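Local coordinates for protein particle-associated lyase (Acinetobacter bacteriophage AP22, PDB 4Y9V) that probably degrades the capsular polysaccharide of Acinetobacter baumannii as a trimeric phage tailspike, and binds a fragment of that capsule, at residues A[396-410]-A[429-442]. Sequence-based numbering, arbitrary orientation.
Sequences KTPLNSWSLVHGIIE and VGGASAGIVTIRQS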
loop_
_atom_site.group_PDB
_atom_site.type_symbol
_atom_site.label_atom_id
_atom_site.label_comp_id
_atom_site.label_asym_id
_atom_site.label_seq_id
_atom_site.Cartn_x
_atom_site.Cartn_y
_atom_site.Cartn_z
ATOM N N LYS A 396 7.783 -16.235 19.379
ATOM C CA LYS A 396 7.981 -17.508 20.064
ATOM C C LYS A 396 8.289 -17.354 21.556
ATOM O O LYS A 396 8.192 -18.371 22.235
ATOM C CB LYS A 396 9.027 -18.356 19.363
ATOM C CG LYS A 396 10.407 -17.743 19.335
ATOM C CD LYS A 396 11.380 -18.858 18.908
ATOM C CE LYS A 396 12.731 -18.300 18.597
ATOM N NZ LYS A 396 13.296 -17.540 19.744
ATOM N N THR A 397 8.627 -16.213 22.051
ATOM C CA THR A 397 8.938 -16.062 23.466
ATOM C C THR A 397 7.655 -15.762 24.261
ATOM O O THR A 397 6.602 -15.473 23.696
ATOM C CB THR A 397 9.964 -14.961 23.764
ATOM O OG1 THR A 397 9.316 -13.689 23.815
ATOM C CG2 THR A 397 11.141 -15.010 22.825
ATOM N N PRO A 398 7.736 -15.752 25.590
ATOM C CA PRO A 398 6.581 -15.384 26.398
ATOM C C PRO A 398 6.250 -13.903 26.386
ATOM O O PRO A 398 5.202 -13.524 26.937
ATOM C CB PRO A 398 6.938 -15.853 27.839
ATOM C CG PRO A 398 8.039 -16.873 27.615
ATOM C CD PRO A 398 8.806 -16.296 26.440
ATOM N N LEU A 399 7.099 -13.043 25.811
ATOM C CA LEU A 399 6.805 -11.617 25.693
ATOM C C LEU A 399 6.531 -10.968 27.051
ATOM O O LEU A 399 5.800 -9.982 27.162
ATOM C CB LEU A 399 5.683 -11.332 24.692
ATOM C CG LEU A 399 6.056 -11.682 23.229
ATOM C CD1 LEU A 399 4.802 -12.008 22.434
ATOM C CD2 LEU A 399 6.820 -10.550 22.594
ATOM N N ASN A 400 7.184 -11.494 28.079
ATOM C CA ASN A 400 7.014 -10.999 29.447
ATOM C C ASN A 400 7.953 -9.862 29.790
ATOM O O ASN A 400 7.600 -9.006 30.600
ATOM C CB ASN A 400 7.210 -12.145 30.455
ATOM C CG ASN A 400 8.598 -12.729 30.420
ATOM O OD1 ASN A 400 8.975 -13.288 29.398
ATOM N ND2 ASN A 400 9.333 -12.601 31.495
ATOM N N SER A 401 9.138 -9.845 29.173
ATOM C CA SER A 401 10.118 -8.796 29.464
ATOM C C SER A 401 10.044 -7.685 28.429
ATOM O O SER A 401 10.225 -6.507 28.780
ATOM C CB SER A 401 11.506 -9.421 29.561
ATOM O OG SER A 401 12.419 -8.403 29.875
ATOM N N TRP A 402 9.779 -7.995 27.163
ATOM C CA TRP A 402 9.523 -7.015 26.154
ATOM C C TRP A 402 8.243 -7.443 25.437
ATOM O O TRP A 402 8.089 -8.599 25.055
ATOM C CB TRP A 402 10.689 -6.909 25.119
ATOM C CG TRP A 402 11.957 -6.494 25.784
ATOM C CD1 TRP A 402 12.897 -7.298 26.376
ATOM C CD2 TRP A 402 12.409 -5.144 25.988
ATOM N NE1 TRP A 402 13.890 -6.546 26.939
ATOM C CE2 TRP A 402 13.624 -5.217 26.710
ATOM C CE3 TRP A 402 11.894 -3.903 25.624
ATOM C CZ2 TRP A 402 14.318 -4.078 27.077
ATOM C CZ3 TRP A 402 12.598 -2.759 25.991
ATOM C CH2 TRP A 402 13.793 -2.869 26.707
ATOM N N SER A 403 7.321 -6.483 25.280
ATOM C CA SER A 403 6.082 -6.722 24.580
ATOM C C SER A 403 6.312 -6.772 23.061
ATOM O O SER A 403 7.381 -6.477 22.557
ATOM C CB SER A 403 5.095 -5.626 24.925
ATOM O OG SER A 403 4.598 -5.752 26.249
ATOM N N LEU A 404 5.256 -7.160 22.343
ATOM C CA LEU A 404 5.350 -7.218 20.883
ATOM C C LEU A 404 5.907 -5.892 20.318
ATOM O O LEU A 404 6.808 -5.894 19.468
ATOM C CB LEU A 404 3.982 -7.520 20.280
ATOM C CG LEU A 404 4.015 -7.754 18.757
ATOM C CD1 LEU A 404 4.521 -9.120 18.445
ATOM C CD2 LEU A 404 2.603 -7.538 18.169
ATOM N N VAL A 405 5.312 -4.810 20.782
ATOM C CA VAL A 405 5.662 -3.433 20.445
ATOM C C VAL A 405 5.958 -2.760 21.787
ATOM O O VAL A 405 5.102 -2.740 22.652
ATOM C CB VAL A 405 4.477 -2.739 19.751
ATOM C CG1 VAL A 405 4.861 -1.309 19.393
ATOM C CG2 VAL A 405 3.994 -3.530 18.539
ATOM N N HIS A 406 7.194 -2.246 21.945
ATOM C CA HIS A 406 7.610 -1.774 23.243
ATOM C C HIS A 406 8.365 -0.457 23.083
ATOM O O HIS A 406 9.248 -0.363 22.236
ATOM C CB HIS A 406 8.507 -2.824 23.938
ATOM C CG HIS A 406 8.527 -2.748 25.420
ATOM N ND1 HIS A 406 8.015 -3.774 26.174
ATOM C CD2 HIS A 406 8.971 -1.777 26.267
ATOM C CE1 HIS A 406 8.158 -3.420 27.428
ATOM N NE2 HIS A 406 8.745 -2.237 27.531
ATOM N N GLY A 407 7.991 0.502 23.902
ATOM C CA GLY A 407 8.686 1.782 23.921
ATOM C C GLY A 407 9.145 2.132 25.313
ATOM O O GLY A 407 8.446 1.867 26.294
ATOM N N ILE A 408 10.317 2.755 25.380
ATOM C CA ILE A 408 10.880 3.256 26.625
ATOM C C ILE A 408 11.189 4.732 26.425
ATOM O O ILE A 408 11.925 5.129 25.555
ATOM C CB ILE A 408 12.181 2.526 27.004
ATOM C CG1 ILE A 408 11.975 1.014 27.078
ATOM C CG2 ILE A 408 12.744 3.137 28.272
ATOM C CD1 ILE A 408 11.114 0.522 28.200
ATOM N N ILE A 409 10.549 5.557 27.281
ATOM C CA ILE A 409 10.717 7.006 27.218
ATOM C C ILE A 409 11.761 7.401 28.235
ATOM O O ILE A 409 11.513 7.403 29.451
ATOM C CB ILE A 409 9.375 7.715 27.454
ATOM C CG1 ILE A 409 8.368 7.315 26.370
ATOM C CG2 ILE A 409 9.567 9.211 27.479
ATOM C CD1 ILE A 409 6.944 7.768 26.648
ATOM N N GLU A 410 12.968 7.752 27.785
ATOM C CA GLU A 410 14.038 8.133 28.689
ATOM C C GLU A 410 14.324 9.627 28.704
ATOM O O GLU A 410 15.115 10.114 29.511
ATOM C CB GLU A 410 15.341 7.447 28.315
ATOM C CG GLU A 410 15.405 5.986 28.224
ATOM C CD GLU A 410 16.631 5.356 27.528
ATOM O OE1 GLU A 410 17.384 6.051 26.774
ATOM O OE2 GLU A 410 16.685 4.137 27.732
ATOM N N VAL A 429 2.794 -18.259 20.749
ATOM C CA VAL A 429 2.212 -18.869 21.953
ATOM C C VAL A 429 1.834 -17.850 23.002
ATOM O O VAL A 429 0.900 -18.112 23.802
ATOM C CB VAL A 429 3.151 -19.947 22.520
ATOM C CG1 VAL A 429 3.193 -21.134 21.564
ATOM C CG2 VAL A 429 4.497 -19.410 22.929
ATOM N N GLY A 430 2.540 -16.726 23.065
ATOM C CA GLY A 430 2.293 -15.766 24.168
ATOM C C GLY A 430 2.683 -16.356 25.513
ATOM O O GLY A 430 3.651 -17.125 25.615
ATOM N N GLY A 431 1.938 -15.955 26.505
ATOM C CA GLY A 431 2.228 -16.332 27.889
ATOM C C GLY A 431 1.401 -15.505 28.849
ATOM O O GLY A 431 0.767 -14.514 28.468
ATOM N N ALA A 432 1.427 -15.915 30.108
ATOM C CA ALA A 432 0.612 -15.280 31.144
ATOM C C ALA A 432 0.939 -13.830 31.378
ATOM O O ALA A 432 0.126 -13.092 31.977
ATOM C CB ALA A 432 0.768 -16.050 32.487
ATOM N N SER A 433 2.112 -13.405 30.993
ATOM C CA SER A 433 2.555 -12.030 31.175
ATOM C C SER A 433 2.786 -11.289 29.838
ATOM O O SER A 433 3.358 -10.229 29.828
ATOM C CB SER A 433 3.836 -11.976 32.013
ATOM O OG SER A 433 3.547 -12.519 33.292
ATOM N N ALA A 434 2.346 -11.890 28.736
ATOM C CA ALA A 434 2.608 -11.286 27.424
ATOM C C ALA A 434 1.845 -9.978 27.258
ATOM O O ALA A 434 0.681 -9.870 27.669
ATOM C CB ALA A 434 2.247 -12.262 26.326
ATOM N N GLY A 435 2.447 -9.036 26.572
ATOM C CA GLY A 435 1.803 -7.802 26.183
ATOM C C GLY A 435 1.963 -7.541 24.683
ATOM O O GLY A 435 2.952 -7.918 24.080
ATOM N N ILE A 436 0.957 -6.837 24.123
ATOM C CA ILE A 436 1.041 -6.400 22.722
ATOM C C ILE A 436 1.712 -5.055 22.608
ATOM O O ILE A 436 2.767 -4.956 21.977
ATOM C CB ILE A 436 -0.337 -6.487 22.015
ATOM C CG1 ILE A 436 -0.938 -7.895 22.108
ATOM C CG2 ILE A 436 -0.196 -6.034 20.572
ATOM C CD1 ILE A 436 -0.022 -9.020 21.668
ATOM N N VAL A 437 1.132 -3.996 23.192
ATOM C CA VAL A 437 1.766 -2.674 23.216
ATOM C C VAL A 437 2.008 -2.283 24.658
ATOM O O VAL A 437 1.078 -2.224 25.458
ATOM C CB VAL A 437 0.899 -1.587 22.534
ATOM C CG1 VAL A 437 1.575 -0.226 22.628
ATOM C CG2 VAL A 437 0.613 -1.932 21.079
ATOM N N THR A 438 3.279 -2.002 24.970
ATOM C CA THR A 438 3.658 -1.456 26.272
ATOM C C THR A 438 4.562 -0.234 26.050
ATOM O O THR A 438 5.541 -0.329 25.316
ATOM C CB THR A 438 4.400 -2.480 27.129
ATOM O OG1 THR A 438 3.526 -3.586 27.353
ATOM C CG2 THR A 438 4.860 -1.893 28.458
ATOM N N ILE A 439 4.228 0.870 26.699
ATOM C CA ILE A 439 5.085 2.057 26.763
ATOM C C ILE A 439 5.404 2.267 28.261
ATOM O O ILE A 439 4.471 2.355 29.066
ATOM C CB ILE A 439 4.412 3.296 26.188
ATOM C CG1 ILE A 439 3.911 3.087 24.734
ATOM C CG2 ILE A 439 5.341 4.516 26.348
ATOM C CD1 ILE A 439 5.047 2.918 23.726
ATOM N N ARG A 440 6.693 2.377 28.596
ATOM C CA ARG A 440 7.117 2.707 29.933
ATOM C C ARG A 440 7.970 3.965 29.929
ATOM O O ARG A 440 8.772 4.171 29.023
ATOM C CB ARG A 440 7.937 1.601 30.593
ATOM C CG ARG A 440 7.248 0.236 30.678
ATOM C CD ARG A 440 6.037 0.195 31.559
ATOM N NE ARG A 440 6.276 0.441 32.991
ATOM C CZ ARG A 440 6.589 -0.514 33.855
ATOM N NH1 ARG A 440 6.850 -1.744 33.489
ATOM N NH2 ARG A 440 6.631 -0.197 35.168
ATOM N N GLN A 441 7.817 4.777 30.959
ATOM C CA GLN A 441 8.795 5.821 31.276
ATOM C C GLN A 441 9.962 5.188 31.998
ATOM O O GLN A 441 9.781 4.421 32.947
ATOM C CB GLN A 441 8.144 6.942 32.079
ATOM C CG GLN A 441 9.118 8.037 32.475
ATOM C CD GLN A 441 8.418 9.227 33.120
ATOM O OE1 GLN A 441 7.225 9.451 32.890
ATOM N NE2 GLN A 441 9.172 9.990 33.890
ATOM N N SER A 442 11.184 5.506 31.588
ATOM C CA SER A 442 12.365 5.013 32.274
ATOM C C SER A 442 12.456 5.595 33.688
ATOM O O SER A 442 12.204 6.762 33.905
ATOM C CB SER A 442 13.601 5.484 31.502
ATOM O OG SER A 442 14.756 5.037 32.160
HETATM O O HOH W 1 4.931 -16.152 21.546
HETATM O O HOH W 2 4.465 -14.111 29.622
HETATM O O HOH W 3 15.783 2.893 30.822
#
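Ser403 and Thr438 meet through their hydroxyls, OG to OG1 at 2.7 Å, just where 396-410 and 429-442 turn into paired parallel strands. Beyond that point the backbones bond alternately: Gly407 N and Ile409 N give to Thr438 O and Arg440 O, while Val405 O, Gly407 O and Ile409 O receive Thr438 N, Arg440 N and Ser442 N. The last of these, Ser442 N to Ile409 O at 2.9 Å, comes in 40° out of the carbonyl plane although its N-H points straight at the oxygen. At the corner of the second segment, successive carbonyls are used instead, Leu404 N donating to Gly435 O and Val405 N to Ile436 O at 2.8 Å.

His406 lies beside Thr438, whose CB sits 4.1 Å from the ring centroid, a CH-pi contact over the face; Trp402 CE3 lies over the opposite face, toward its rim. With CG anti to its own N (chi1 -155°), the imidazole swings back toward the preceding loop, and its ND1 accepts Ser403 N in the ring plane at 2.9 Å. Thr438 OG1 is also hydrogen-bonded to His470 NE2 on strand 470-476. On the other side of the sheet Ile409 CD1 packs 3.6 Å from Ile439 CG2.

Before the strands two waters bridge the loops, alongside direct contacts such as Leu399 CB on Ala434 CB: one joins Thr397 O to Gly430 N, and a second links Pro398 O to Ser433 N, each giving to the carbonyl and accepting from the amide. Such in-register stacking is characteristic of successive coils of a pectin-lyase-like parallel beta-helix. Its chemistry implies direct backbone pairing along the strands, water bridges added to direct packing between the loops, and a chain of polar atoms, Ser403 OG to Thr438 OG1 to His470 NE2, beside the histidine that takes up the backbone N of Ser403.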